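Local coordinates for protein putative secreted endoglycosylceramidase (Rhodococcus hoagii, PDB 6JYZ) that probably hydrolyses the glycosidic bond between sugar and ceramide in galactosyl glycolipids, as an endogalactosylceramidase of glycoside hydrolase family 5, at residues E108-A113 and E211-G216; A101-I106 and A205-N210; P23-E28 and V40-A45. All blocks are in the same frame, centred on the assembly; numbering follows the deposited sequence.

Contact 1: residues E108-A113 and E211-G216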
ATOM      1  N   GLU A 108      -9.498  -6.135 -14.421  1.00 10.98           N
ATOM      2  CA  GLU A 108      -9.632  -7.552 -14.092  1.00 12.22           C
ATOM      3  C   GLU A 108      -9.183  -7.831 -12.672  1.00 11.98           C
ATOM      4  O   GLU A 108      -9.838  -8.607 -11.966  1.00 12.50           O
ATOM      5  CB  GLU A 108      -8.852  -8.386 -15.123  1.00 12.42           C
ATOM      6  CG  GLU A 108      -8.923  -9.891 -14.859  1.00 16.29           C
ATOM      7  CD  GLU A 108      -7.959 -10.571 -15.809  1.00 23.72           C
ATOM      8  OE1 GLU A 108      -6.739 -10.350 -15.766  1.00 24.85           O
ATOM      9  OE2 GLU A 108      -8.472 -11.235 -16.705  1.00 30.42           O
ATOM     10  N   ALA A 109      -8.059  -7.238 -12.231  1.00 10.66           N
ATOM     11  CA  ALA A 109      -7.634  -7.409 -10.841  1.00 10.43           C
ATOM     12  C   ALA A 109      -8.645  -6.810  -9.880  1.00 11.06           C
ATOM     13  O   ALA A 109      -8.927  -7.444  -8.814  1.00 11.22           O
ATOM     14  CB  ALA A 109      -6.264  -6.743 -10.663  1.00 12.48           C
ATOM     15  N   VAL A 110      -9.229  -5.667 -10.157  1.00 10.28           N
ATOM     16  CA  VAL A 110     -10.226  -5.074  -9.297  1.00 10.63           C
ATOM     17  C   VAL A 110     -11.412  -6.010  -9.191  1.00 11.86           C
ATOM     18  O   VAL A 110     -12.001  -6.167  -8.106  1.00 11.44           O
ATOM     19  CB  VAL A 110     -10.654  -3.700  -9.810  1.00 10.57           C
ATOM     20  CG1 VAL A 110     -11.863  -3.150  -9.089  1.00 11.91           C
ATOM     21  CG2 VAL A 110      -9.496  -2.691  -9.644  1.00 12.05           C
ATOM     22  N   GLN A 111     -11.853  -6.592 -10.323  1.00 11.43           N
ATOM     23  CA  GLN A 111     -13.038  -7.458 -10.310  1.00 11.95           C
ATOM     24  C   GLN A 111     -12.710  -8.776  -9.627  1.00 11.86           C
ATOM     25  O   GLN A 111     -13.559  -9.244  -8.837  1.00 12.06           O
ATOM     26  CB  GLN A 111     -13.464  -7.714 -11.778  1.00 14.74           C
ATOM     27  CG  GLN A 111     -14.821  -8.471 -11.817  1.00 19.07           C
ATOM     28  CD  GLN A 111     -15.951  -7.645 -11.225  1.00 24.18           C
ATOM     29  OE1 GLN A 111     -16.186  -6.477 -11.511  1.00 23.45           O
ATOM     30  NE2 GLN A 111     -16.682  -8.235 -10.303  1.00 26.22           N
ATOM     31  N   ASP A 112     -11.565  -9.362  -9.819  1.00 11.97           N
ATOM     32  CA  ASP A 112     -11.206 -10.574  -9.108  1.00 12.73           C
ATOM     33  C   ASP A 112     -11.104 -10.326  -7.612  1.00 12.31           C
ATOM     34  O   ASP A 112     -11.570 -11.159  -6.786  1.00 13.13           O
ATOM     35  CB  ASP A 112      -9.872 -11.114  -9.603  1.00 14.21           C
ATOM     36  CG  ASP A 112      -9.913 -11.734 -11.013  1.00 16.09           C
ATOM     37  OD1 ASP A 112     -11.042 -12.152 -11.466  1.00 19.01           O
ATOM     38  OD2 ASP A 112      -8.817 -11.860 -11.605  1.00 18.36           O
ATOM     39  N   ALA A 113     -10.557  -9.188  -7.199  1.00 11.18           N
ATOM     40  CA  ALA A 113     -10.562  -8.841  -5.776  1.00 11.26           C
ATOM     41  C   ALA A 113     -11.997  -8.671  -5.300  1.00 11.24           C
ATOM     42  O   ALA A 113     -12.362  -9.253  -4.249  1.00 11.10           O
ATOM     43  CB  ALA A 113      -9.716  -7.558  -5.613  1.00 11.78           C
ATOM     44  N   GLU A 211     -17.055   2.702  -9.623  1.00 12.51           N
ATOM     45  CA  GLU A 211     -16.764   1.367  -9.070  1.00 11.96           C
ATOM     46  C   GLU A 211     -16.569   1.451  -7.547  1.00 12.82           C
ATOM     47  O   GLU A 211     -15.518   1.959  -7.078  1.00 12.06           O
ATOM     48  CB  GLU A 211     -15.450   0.883  -9.707  1.00 12.27           C
ATOM     49  CG  GLU A 211     -15.021  -0.472  -9.199  1.00 13.21           C
ATOM     50  CD  GLU A 211     -16.114  -1.507  -9.209  1.00 15.51           C
ATOM     51  OE1 GLU A 211     -16.367  -2.026 -10.301  1.00 17.63           O
ATOM     52  OE2 GLU A 211     -16.721  -1.801  -8.173  1.00 13.90           O
ATOM     53  N   PRO A 212     -17.492   0.961  -6.735  1.00 11.51           N
ATOM     54  CA  PRO A 212     -17.328   1.064  -5.280  1.00 12.09           C
ATOM     55  C   PRO A 212     -16.190   0.164  -4.783  1.00 11.73           C
ATOM     56  O   PRO A 212     -15.699   0.429  -3.664  1.00 12.82           O
ATOM     57  CB  PRO A 212     -18.691   0.583  -4.709  1.00 13.71           C
ATOM     58  CG  PRO A 212     -19.257  -0.297  -5.803  1.00 14.64           C
ATOM     59  CD  PRO A 212     -18.819   0.352  -7.120  1.00 12.32           C
ATOM     60  N   ALA A 213     -15.764  -0.851  -5.507  1.00 10.94           N
ATOM     61  CA  ALA A 213     -14.695  -1.689  -4.988  1.00 10.94           C
ATOM     62  C   ALA A 213     -13.388  -0.951  -4.975  1.00 11.05           C
ATOM     63  O   ALA A 213     -12.448  -1.454  -4.363  1.00 11.69           O
ATOM     64  CB  ALA A 213     -14.608  -2.900  -5.858  1.00 12.52           C
ATOM     65  N   VAL A 214     -13.229   0.143  -5.712  1.00 10.96           N
ATOM     66  CA  VAL A 214     -11.996   0.911  -5.662  1.00 10.88           C
ATOM     67  C   VAL A 214     -12.127   1.848  -4.466  1.00 11.43           C
ATOM     68  O   VAL A 214     -12.995   2.712  -4.408  1.00 12.79           O
ATOM     69  CB  VAL A 214     -11.751   1.655  -6.973  1.00 10.85           C
ATOM     70  CG1 VAL A 214     -10.618   2.712  -6.831  1.00 12.80           C
ATOM     71  CG2 VAL A 214     -11.424   0.663  -8.085  1.00 12.88           C
ATOM     72  N   VAL A 215     -11.256   1.633  -3.476  1.00 11.40           N
ATOM     73  CA  VAL A 215     -11.222   2.523  -2.321  1.00 11.24           C
ATOM     74  C   VAL A 215     -10.913   3.951  -2.757  1.00 10.62           C
ATOM     75  O   VAL A 215     -11.525   4.902  -2.359  1.00 10.15           O
ATOM     76  CB  VAL A 215     -10.080   2.057  -1.383  1.00 11.10           C
ATOM     77  CG1 VAL A 215     -10.001   3.000  -0.144  1.00 13.31           C
ATOM     78  CG2 VAL A 215     -10.252   0.599  -0.960  1.00 13.03           C
ATOM     79  N   GLY A 216      -9.893   4.023  -3.627  1.00 11.40           N
ATOM     80  CA  GLY A 216      -9.351   5.292  -4.046  1.00 12.29           C
ATOM     81  C   GLY A 216      -7.909   5.115  -4.478  1.00 10.17           C
ATOM     82  O   GLY A 216      -7.496   4.027  -4.893  1.00 10.53           O
TER
HETATM   83  O   HOH W   1     -17.796  -4.508 -10.585  1.00 34.37           O

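Contact 2: residues A101-I106 and A205-N210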
ATOM      1  N   ALA A 101      -5.308  -1.321 -22.678  1.00  9.19           N
ATOM      2  CA  ALA A 101      -5.129  -2.726 -22.442  1.00 10.45           C
ATOM      3  C   ALA A 101      -4.501  -2.963 -21.055  1.00 10.63           C
ATOM      4  O   ALA A 101      -4.823  -3.954 -20.386  1.00 11.65           O
ATOM      5  CB  ALA A 101      -4.238  -3.367 -23.483  1.00 11.97           C
ATOM      6  N   TYR A 102      -3.623  -2.055 -20.620  1.00  9.58           N
ATOM      7  CA  TYR A 102      -3.113  -2.157 -19.228  1.00  9.51           C
ATOM      8  C   TYR A 102      -4.218  -1.827 -18.265  1.00 10.28           C
ATOM      9  O   TYR A 102      -4.401  -2.538 -17.235  1.00 10.69           O
ATOM     10  CB  TYR A 102      -1.927  -1.212 -19.095  1.00  9.78           C
ATOM     11  CG  TYR A 102      -1.291  -1.265 -17.704  1.00  9.25           C
ATOM     12  CD1 TYR A 102      -0.645  -2.396 -17.288  1.00  9.82           C
ATOM     13  CD2 TYR A 102      -1.353  -0.162 -16.843  1.00  9.78           C
ATOM     14  CE1 TYR A 102      -0.033  -2.502 -16.023  1.00 10.04           C
ATOM     15  CE2 TYR A 102      -0.724  -0.241 -15.594  1.00 10.02           C
ATOM     16  CZ  TYR A 102      -0.099  -1.384 -15.223  1.00  9.53           C
ATOM     17  OH  TYR A 102       0.578  -1.377 -14.001  1.00 10.77           O
ATOM     18  N   VAL A 103      -5.071  -0.848 -18.539  1.00  9.98           N
ATOM     19  CA  VAL A 103      -6.225  -0.560 -17.706  1.00 10.72           C
ATOM     20  C   VAL A 103      -7.119  -1.778 -17.610  1.00 10.35           C
ATOM     21  O   VAL A 103      -7.657  -2.070 -16.534  1.00 10.78           O
ATOM     22  CB  VAL A 103      -7.036   0.645 -18.216  1.00 10.87           C
ATOM     23  CG1 VAL A 103      -8.292   0.816 -17.364  1.00 13.22           C
ATOM     24  CG2 VAL A 103      -6.159   1.905 -18.126  1.00 12.51           C
ATOM     25  N   ALA A 104      -7.291  -2.565 -18.697  1.00 10.54           N
ATOM     26  CA  ALA A 104      -8.153  -3.745 -18.587  1.00 10.46           C
ATOM     27  C   ALA A 104      -7.507  -4.767 -17.679  1.00 10.25           C
ATOM     28  O   ALA A 104      -8.269  -5.470 -16.989  1.00 11.60           O
ATOM     29  CB  ALA A 104      -8.352  -4.321 -20.002  1.00 11.69           C
ATOM     30  N   ARG A 105      -6.178  -4.881 -17.597  1.00 10.23           N
ATOM     31  CA  ARG A 105      -5.608  -5.787 -16.607  1.00 10.72           C
ATOM     32  C   ARG A 105      -5.874  -5.263 -15.207  1.00 10.41           C
ATOM     33  O   ARG A 105      -6.157  -6.080 -14.286  1.00 10.94           O
ATOM     34  CB  ARG A 105      -4.097  -5.874 -16.792  1.00 12.62           C
ATOM     35  CG  ARG A 105      -3.696  -6.529 -18.133  1.00 12.65           C
ATOM     36  CD  ARG A 105      -2.234  -6.478 -18.484  1.00 16.03           C
ATOM     37  NE  ARG A 105      -1.460  -7.246 -17.520  1.00 17.63           N
ATOM     38  CZ  ARG A 105      -0.179  -7.038 -17.302  1.00 21.17           C
ATOM     39  NH1 ARG A 105       0.463  -6.020 -17.857  1.00 23.70           N
ATOM     40  NH2 ARG A 105       0.446  -7.814 -16.439  1.00 22.64           N
ATOM     41  N   ILE A 106      -5.789  -3.966 -14.968  1.00 10.29           N
ATOM     42  CA  ILE A 106      -6.153  -3.395 -13.656  1.00 10.54           C
ATOM     43  C   ILE A 106      -7.606  -3.726 -13.351  1.00 11.14           C
ATOM     44  O   ILE A 106      -7.950  -4.149 -12.217  1.00 10.93           O
ATOM     45  CB  ILE A 106      -5.909  -1.884 -13.654  1.00 10.19           C
ATOM     46  CG1 ILE A 106      -4.428  -1.575 -13.860  1.00 10.70           C
ATOM     47  CG2 ILE A 106      -6.400  -1.285 -12.330  1.00 10.82           C
ATOM     48  CD1 ILE A 106      -4.124  -0.094 -14.019  1.00 11.79           C
ATOM     49  N   ALA A 205      -8.691   7.613 -13.050  1.00 10.27           N
ATOM     50  CA  ALA A 205      -9.836   7.731 -12.159  1.00 10.47           C
ATOM     51  C   ALA A 205     -11.121   7.644 -12.958  1.00 11.75           C
ATOM     52  O   ALA A 205     -12.129   7.113 -12.453  1.00 12.08           O
ATOM     53  CB  ALA A 205      -9.766   9.060 -11.403  1.00 12.40           C
ATOM     54  N   ALA A 206     -11.168   8.240 -14.128  1.00 10.71           N
ATOM     55  CA  ALA A 206     -12.373   8.155 -14.953  1.00 10.84           C
ATOM     56  C   ALA A 206     -12.749   6.687 -15.216  1.00 11.12           C
ATOM     57  O   ALA A 206     -13.970   6.401 -15.282  1.00 13.72           O
ATOM     58  CB  ALA A 206     -12.211   8.935 -16.270  1.00 12.28           C
ATOM     59  N   GLU A 207     -11.803   5.792 -15.349  1.00 11.22           N
ATOM     60  CA  GLU A 207     -12.059   4.383 -15.631  1.00 11.69           C
ATOM     61  C   GLU A 207     -12.686   3.655 -14.484  1.00 11.72           C
ATOM     62  O   GLU A 207     -13.173   2.516 -14.690  1.00 13.91           O
ATOM     63  CB  GLU A 207     -10.725   3.731 -16.005  1.00 11.95           C
ATOM     64  CG  GLU A 207     -10.081   4.231 -17.266  1.00 13.58           C
ATOM     65  CD  GLU A 207     -10.811   3.883 -18.517  1.00 16.70           C
ATOM     66  OE1 GLU A 207     -11.448   2.839 -18.621  1.00 17.84           O
ATOM     67  OE2 GLU A 207     -10.731   4.693 -19.448  1.00 20.15           O
ATOM     68  N   PHE A 208     -12.701   4.245 -13.269  1.00 11.10           N
ATOM     69  CA  PHE A 208     -13.226   3.575 -12.091  1.00 10.75           C
ATOM     70  C   PHE A 208     -14.180   4.463 -11.331  1.00 11.00           C
ATOM     71  O   PHE A 208     -14.531   4.141 -10.179  1.00 11.72           O
ATOM     72  CB  PHE A 208     -12.058   3.091 -11.212  1.00 10.92           C
ATOM     73  CG  PHE A 208     -11.287   1.984 -11.846  1.00 11.13           C
ATOM     74  CD1 PHE A 208     -11.829   0.675 -11.885  1.00 11.36           C
ATOM     75  CD2 PHE A 208     -10.093   2.219 -12.502  1.00 11.51           C
ATOM     76  CE1 PHE A 208     -11.131  -0.338 -12.526  1.00 11.19           C
ATOM     77  CE2 PHE A 208      -9.425   1.216 -13.163  1.00 11.97           C
ATOM     78  CZ  PHE A 208      -9.951  -0.081 -13.187  1.00 11.46           C
ATOM     79  N   ARG A 209     -14.679   5.522 -11.949  1.00 11.50           N
ATOM     80  CA  ARG A 209     -15.418   6.536 -11.230  1.00 11.55           C
ATOM     81  C   ARG A 209     -16.751   6.040 -10.628  1.00 12.42           C
ATOM     82  O   ARG A 209     -17.247   6.697  -9.684  1.00 13.45           O
ATOM     83  CB  ARG A 209     -15.645   7.796 -12.091  1.00 12.44           C
ATOM     84  CG  ARG A 209     -16.574   7.552 -13.270  1.00 13.75           C
ATOM     85  CD  ARG A 209     -16.537   8.820 -14.095  1.00 16.14           C
ATOM     86  NE  ARG A 209     -17.463   8.746 -15.244  1.00 19.83           N
ATOM     87  CZ  ARG A 209     -17.175   8.274 -16.438  1.00 23.05           C
ATOM     88  NH1 ARG A 209     -16.038   7.639 -16.649  1.00 23.62           N
ATOM     89  NH2 ARG A 209     -18.079   8.379 -17.426  1.00 26.21           N
ATOM     90  N   ASN A 210     -17.275   4.927 -11.197  1.00 11.33           N
ATOM     91  CA  ASN A 210     -18.511   4.410 -10.625  1.00 13.10           C
ATOM     92  C   ASN A 210     -18.301   3.074  -9.928  1.00 14.26           C
ATOM     93  O   ASN A 210     -19.262   2.392  -9.640  1.00 15.01           O
ATOM     94  CB  ASN A 210     -19.620   4.293 -11.723  1.00 14.63           C
ATOM     95  CG  ASN A 210     -20.371   5.597 -11.919  1.00 16.22           C
ATOM     96  OD1 ASN A 210     -20.996   6.050 -10.974  1.00 18.97           O
ATOM     97  ND2 ASN A 210     -20.148   6.218 -13.057  1.00 18.71           N
TER

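Contact 3: residues P23-E28 and V40-A45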
ATOM      1  N   PRO A  23     -19.953  -2.170  -0.597  1.00 14.30           N
ATOM      2  CA  PRO A  23     -20.510  -0.825  -0.502  1.00 13.25           C
ATOM      3  C   PRO A  23     -19.453   0.256  -0.742  1.00 13.30           C
ATOM      4  O   PRO A  23     -18.243   0.086  -0.458  1.00 13.29           O
ATOM      5  CB  PRO A  23     -21.100  -0.731   0.889  1.00 14.17           C
ATOM      6  CG  PRO A  23     -20.289  -1.727   1.649  1.00 18.37           C
ATOM      7  CD  PRO A  23     -20.004  -2.862   0.697  1.00 15.93           C
ATOM      8  N   ARG A  24     -19.883   1.396  -1.199  1.00 11.88           N
ATOM      9  CA  ARG A  24     -18.986   2.534  -1.436  1.00 11.80           C
ATOM     10  C   ARG A  24     -18.405   2.953  -0.089  1.00 12.25           C
ATOM     11  O   ARG A  24     -19.096   3.005   0.942  1.00 12.37           O
ATOM     12  CB  ARG A  24     -19.837   3.661  -2.028  1.00 13.09           C
ATOM     13  CG  ARG A  24     -19.134   5.015  -2.061  1.00 15.30           C
ATOM     14  CD  ARG A  24     -20.004   6.012  -2.819  1.00 18.71           C
ATOM     15  NE  ARG A  24     -19.636   7.390  -2.491  1.00 18.48           N
ATOM     16  CZ  ARG A  24     -20.411   8.407  -2.890  1.00 18.88           C
ATOM     17  NH1 ARG A  24     -21.543   8.135  -3.542  1.00 19.99           N
ATOM     18  NH2 ARG A  24     -20.030   9.637  -2.576  1.00 22.56           N
ATOM     19  N   LEU A  25     -17.128   3.366  -0.141  1.00 10.86           N
ATOM     20  CA  LEU A  25     -16.426   3.877   1.026  1.00 11.42           C
ATOM     21  C   LEU A  25     -16.306   5.390   0.995  1.00 11.35           C
ATOM     22  O   LEU A  25     -16.078   5.991  -0.086  1.00 13.35           O
ATOM     23  CB  LEU A  25     -15.020   3.282   1.116  1.00 12.41           C
ATOM     24  CG  LEU A  25     -15.054   1.776   1.232  1.00 12.11           C
ATOM     25  CD1 LEU A  25     -13.633   1.201   1.340  1.00 14.55           C
ATOM     26  CD2 LEU A  25     -15.914   1.315   2.389  1.00 14.95           C
ATOM     27  N   THR A  26     -16.318   6.000   2.144  1.00 11.35           N
ATOM     28  CA  THR A  26     -16.218   7.432   2.394  1.00 11.48           C
ATOM     29  C   THR A  26     -15.391   7.632   3.658  1.00 10.89           C
ATOM     30  O   THR A  26     -14.796   6.686   4.200  1.00 10.96           O
ATOM     31  CB  THR A  26     -17.662   7.994   2.486  1.00 12.24           C
ATOM     32  OG1 THR A  26     -17.590   9.423   2.514  1.00 14.70           O
ATOM     33  CG2 THR A  26     -18.434   7.527   3.700  1.00 14.97           C
ATOM     34  N   VAL A  27     -15.285   8.897   4.076  1.00 11.32           N
ATOM     35  CA  VAL A  27     -14.606   9.259   5.299  1.00 12.27           C
ATOM     36  C   VAL A  27     -15.593  10.053   6.141  1.00 13.89           C
ATOM     37  O   VAL A  27     -16.242  10.979   5.618  1.00 14.95           O
ATOM     38  CB  VAL A  27     -13.339  10.086   5.003  1.00 13.21           C
ATOM     39  CG1 VAL A  27     -12.775  10.683   6.302  1.00 14.47           C
ATOM     40  CG2 VAL A  27     -12.296   9.275   4.275  1.00 13.98           C
ATOM     41  N   GLU A  28     -15.674   9.725   7.434  1.00 14.54           N
ATOM     42  CA  GLU A  28     -16.431  10.599   8.309  1.00 17.17           C
ATOM     43  C   GLU A  28     -15.718  10.564   9.659  1.00 18.00           C
ATOM     44  O   GLU A  28     -15.414   9.481  10.167  1.00 17.15           O
ATOM     45  CB  GLU A  28     -17.867  10.135   8.420  1.00 21.61           C
ATOM     46  CG  GLU A  28     -18.667  11.133   9.240  1.00 29.60           C
ATOM     47  CD  GLU A  28     -20.106  10.701   9.256  1.00 38.48           C
ATOM     48  OE1 GLU A  28     -20.346   9.571   9.709  1.00 39.21           O
ATOM     49  OE2 GLU A  28     -20.958  11.475   8.757  1.00 47.05           O
ATOM     50  N   VAL A  40     -14.969   0.815   8.717  1.00 10.60           N
ATOM     51  CA  VAL A  40     -14.364  -0.228   7.924  1.00 10.43           C
ATOM     52  C   VAL A  40     -12.892  -0.352   8.253  1.00 10.71           C
ATOM     53  O   VAL A  40     -12.169   0.649   8.119  1.00 11.33           O
ATOM     54  CB  VAL A  40     -14.647   0.019   6.425  1.00 11.04           C
ATOM     55  CG1 VAL A  40     -13.891  -1.012   5.584  1.00 14.18           C
ATOM     56  CG2 VAL A  40     -16.154  -0.077   6.152  1.00 12.83           C
ATOM     57  N   LEU A  41     -12.399  -1.553   8.521  1.00 10.14           N
ATOM     58  CA  LEU A  41     -10.982  -1.799   8.643  1.00  9.88           C
ATOM     59  C   LEU A  41     -10.545  -2.503   7.378  1.00 10.06           C
ATOM     60  O   LEU A  41     -10.989  -3.622   7.069  1.00 11.01           O
ATOM     61  CB  LEU A  41     -10.696  -2.681   9.888  1.00 10.52           C
ATOM     62  CG  LEU A  41     -11.004  -2.051  11.256  1.00 10.68           C
ATOM     63  CD1 LEU A  41     -10.656  -3.036  12.349  1.00 12.12           C
ATOM     64  CD2 LEU A  41     -10.220  -0.731  11.452  1.00 12.83           C
ATOM     65  N   LEU A  42      -9.614  -1.858   6.683  1.00  9.46           N
ATOM     66  CA  LEU A  42      -9.082  -2.342   5.415  1.00  9.65           C
ATOM     67  C   LEU A  42      -7.728  -2.950   5.695  1.00  9.47           C
ATOM     68  O   LEU A  42      -6.727  -2.180   5.834  1.00 10.03           O
ATOM     69  CB  LEU A  42      -8.984  -1.206   4.391  1.00 10.04           C
ATOM     70  CG  LEU A  42     -10.321  -0.608   3.940  1.00 10.45           C
ATOM     71  CD1 LEU A  42     -10.024   0.624   3.093  1.00 11.56           C
ATOM     72  CD2 LEU A  42     -11.129  -1.664   3.170  1.00 12.63           C
ATOM     73  N   ARG A  43      -7.631  -4.280   5.804  1.00  9.26           N
ATOM     74  CA  ARG A  43      -6.373  -4.958   6.104  1.00 10.33           C
ATOM     75  C   ARG A  43      -6.068  -5.935   5.012  1.00  9.49           C
ATOM     76  O   ARG A  43      -6.933  -6.758   4.618  1.00 10.25           O
ATOM     77  CB  ARG A  43      -6.533  -5.652   7.456  1.00 12.69           C
ATOM     78  CG  ARG A  43      -6.567  -4.507   8.494  1.00 15.65           C
ATOM     79  CD  ARG A  43      -6.481  -5.077   9.879  1.00 17.70           C
ATOM     80  NE  ARG A  43      -6.544  -3.994  10.863  1.00 13.49           N
ATOM     81  CZ  ARG A  43      -6.630  -4.331  12.123  1.00 12.59           C
ATOM     82  NH1 ARG A  43      -6.621  -5.618  12.469  1.00 14.83           N
ATOM     83  NH2 ARG A  43      -6.788  -3.381  13.020  1.00 12.10           N
ATOM     84  N   GLY A  44      -4.837  -5.923   4.521  1.00  9.50           N
ATOM     85  CA  GLY A  44      -4.512  -6.812   3.406  1.00  9.79           C
ATOM     86  C   GLY A  44      -3.047  -6.691   3.040  1.00  9.21           C
ATOM     87  O   GLY A  44      -2.195  -6.503   3.922  1.00  9.76           O
ATOM     88  N   ALA A  45      -2.770  -6.773   1.734  1.00 10.52           N
ATOM     89  CA  ALA A  45      -1.361  -6.858   1.295  1.00 10.10           C
ATOM     90  C   ALA A  45      -1.195  -6.022   0.013  1.00  9.34           C
ATOM     91  O   ALA A  45      -2.137  -5.758  -0.743  1.00  9.64           O
ATOM     92  CB  ALA A  45      -0.971  -8.307   0.990  1.00 12.14           C
TER

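Contact 1: residues E108-A113 and E211-G216
Glu-211 OE2 is gripped twice: its anti lone pair takes a nearly straight bond from Ala-213 N (3.0 Å, N-H...O 167°), and Lys-114 NZ, one residue beyond 108-113, adds a salt bridge. The setting is the (beta/alpha)8 barrel of glycoside hydrolase family 5, where helix 100-115 packs on the outside and strand 214-218 enters the wall beside strand 119-124. The strand is led in by a type I beta turn from Glu-211 to Val-214, closed by Val-214 N to Glu-211 O (3.2 Å) and braced by the carboxylate from within. Glu-211 OE1 accepts a bond from a water (2.9 Å) that also donates to Gln-111 OE1 (2.7 Å), so the helix and the turn are linked by solvent as well as by charge. With an alanine at Glu-211, Lys-114 would probably lose its carboxylate mate, the water one acceptor and the turn its side-chain brace. Beside these polar bonds, the apolar contact rests on Val-110. Its CG1, anti to the backbone N (chi1 170°), points at the turn and meets the CG methylene of Glu-211 at 4.1 Å, the two side chains running antiparallel alongside each other, and Ala-213 CB at 4.2 Å. Val-214 crosses Val-110 at about a right angle, with one methyl, Val-214 CG2, lying 4.0 Å from Val-110 CG1 and 4.2 Å from Val-110 CG2.

Contact 2: residues A101-I106 and A205-N210
Ile-106 and Phe-208 make the tighter of the two apolar touches: Ile-106 CG2 lies 3.8 Å from Phe-208 CZ and 4.0 Å from Phe-208 CE2, the side chains crossing at about a right angle and the methyl approaching the outer end of the ring obliquely. Val-103 CG1 comes to the same ring from one helical turn earlier, more loosely, at 4.4 Å from Phe-208 CE2. The second kind of contact is aliphatic chain against methyl. Glu-207 is bent at chi2 (-68°), which curls its chain over Val-103, so that CB, CG, CD and OE1 all lie within about 4.1 Å of Val-103 CG1; the closest is Glu-207 CG, at 3.9 Å. These side chains join helix 100-115 to the turn after helix 193-206, both on the outer layer of the family 5 (beta/alpha)8 barrel; Leu-122 of strand 119-124 touches Ile-106 and Phe-208 alike. Polar bonds hold the flanks. Glu-207 OE1 forms a salt bridge with Arg-107, the residue following Ile-106, so the same bent chain serves an apolar and a charged partner. Within 205-210 a type I beta turn from Ala-206 to Arg-209 carries Glu-207 and Phe-208 at its two central positions, and Arg-209 folds back: Arg-209 NH1 donates to Ala-206 O at 2.8 Å (N-H...O 143°). That oxygen lies close to the guanidinium plane, whereas NH1 is tilted 34° from the carbonyl plane.

Contact 3: residues P23-E28 and V40-A45
Leu-25 splits its isopropyl fork between two residues of 40-45, and the two branches are met in different ways. CD1 runs against Leu-42 tip to tip, with Leu-25 CD1 and Leu-42 CD1 at 4.1 Å. In each leucine this methyl is the far end of an extended chain, anti to CA (chi2 -179° for Leu-25 and 172° for Leu-42), which is why the two meet end on. The other branch turns to Val-40: Leu-25 CD2 lies 4.0 Å from Val-40 CG2, and those side chains cross at about a right angle. Val-40 and Leu-42 can share one partner because residues two apart in extended chain present their side chains to the same side. Leu-41 between them faces the other way, against Tyr-409 and Pro-410 of strand 409-414. The arrangement belongs to the N-terminal beta hairpin, strands 25-28 and 31-34, which covers the end of the (beta/alpha)8 barrel where strand 38-47 begins. No hydrogen bond joins the two segments directly, their nearest CA atoms, those of Leu-25 and Val-40, being 8.3 Å apart; strand 31-34 mediates instead, pairing Thr-26 with Lys-33 and Ile-32 with Val-40. Tyr-119, at the start of the next-but-one barrel strand, touches both Leu-25 and Leu-42 and its hydroxyl is hydrogen-bonded to Pro-23 O, while Asp-34 packs on Leu-25 and Val-40. A bound isopropyl alcohol, probably from the crystallisation liquor, lies about 4 Å from the side chain of Val-40.

From the N terminus, contact 3 closes first: a short loop of 11 residues carrying the strand 31-34 returns 40-45 to 23-28, setting the hairpin over the barrel's end. Contacts 2 and 1 come later and cross, since 101-106 and 108-113 follow one another on helix 100-115 and are met in the same order by 205-210 and 211-216, tying that helix to the turn after helix 193-206 and to the entry of strand 214-218. Each spans nearly a hundred residues, including the Cys-141 to Cys-167 disulfide. Phe-208 joins them, its CD1 3.8 Å from Val-214 CG2. Contact 1 also reaches contact 3 through Val-215, whose CG1 lies 4.0 Å from Leu-42 CD1. Contacts 2 and 3 do not touch.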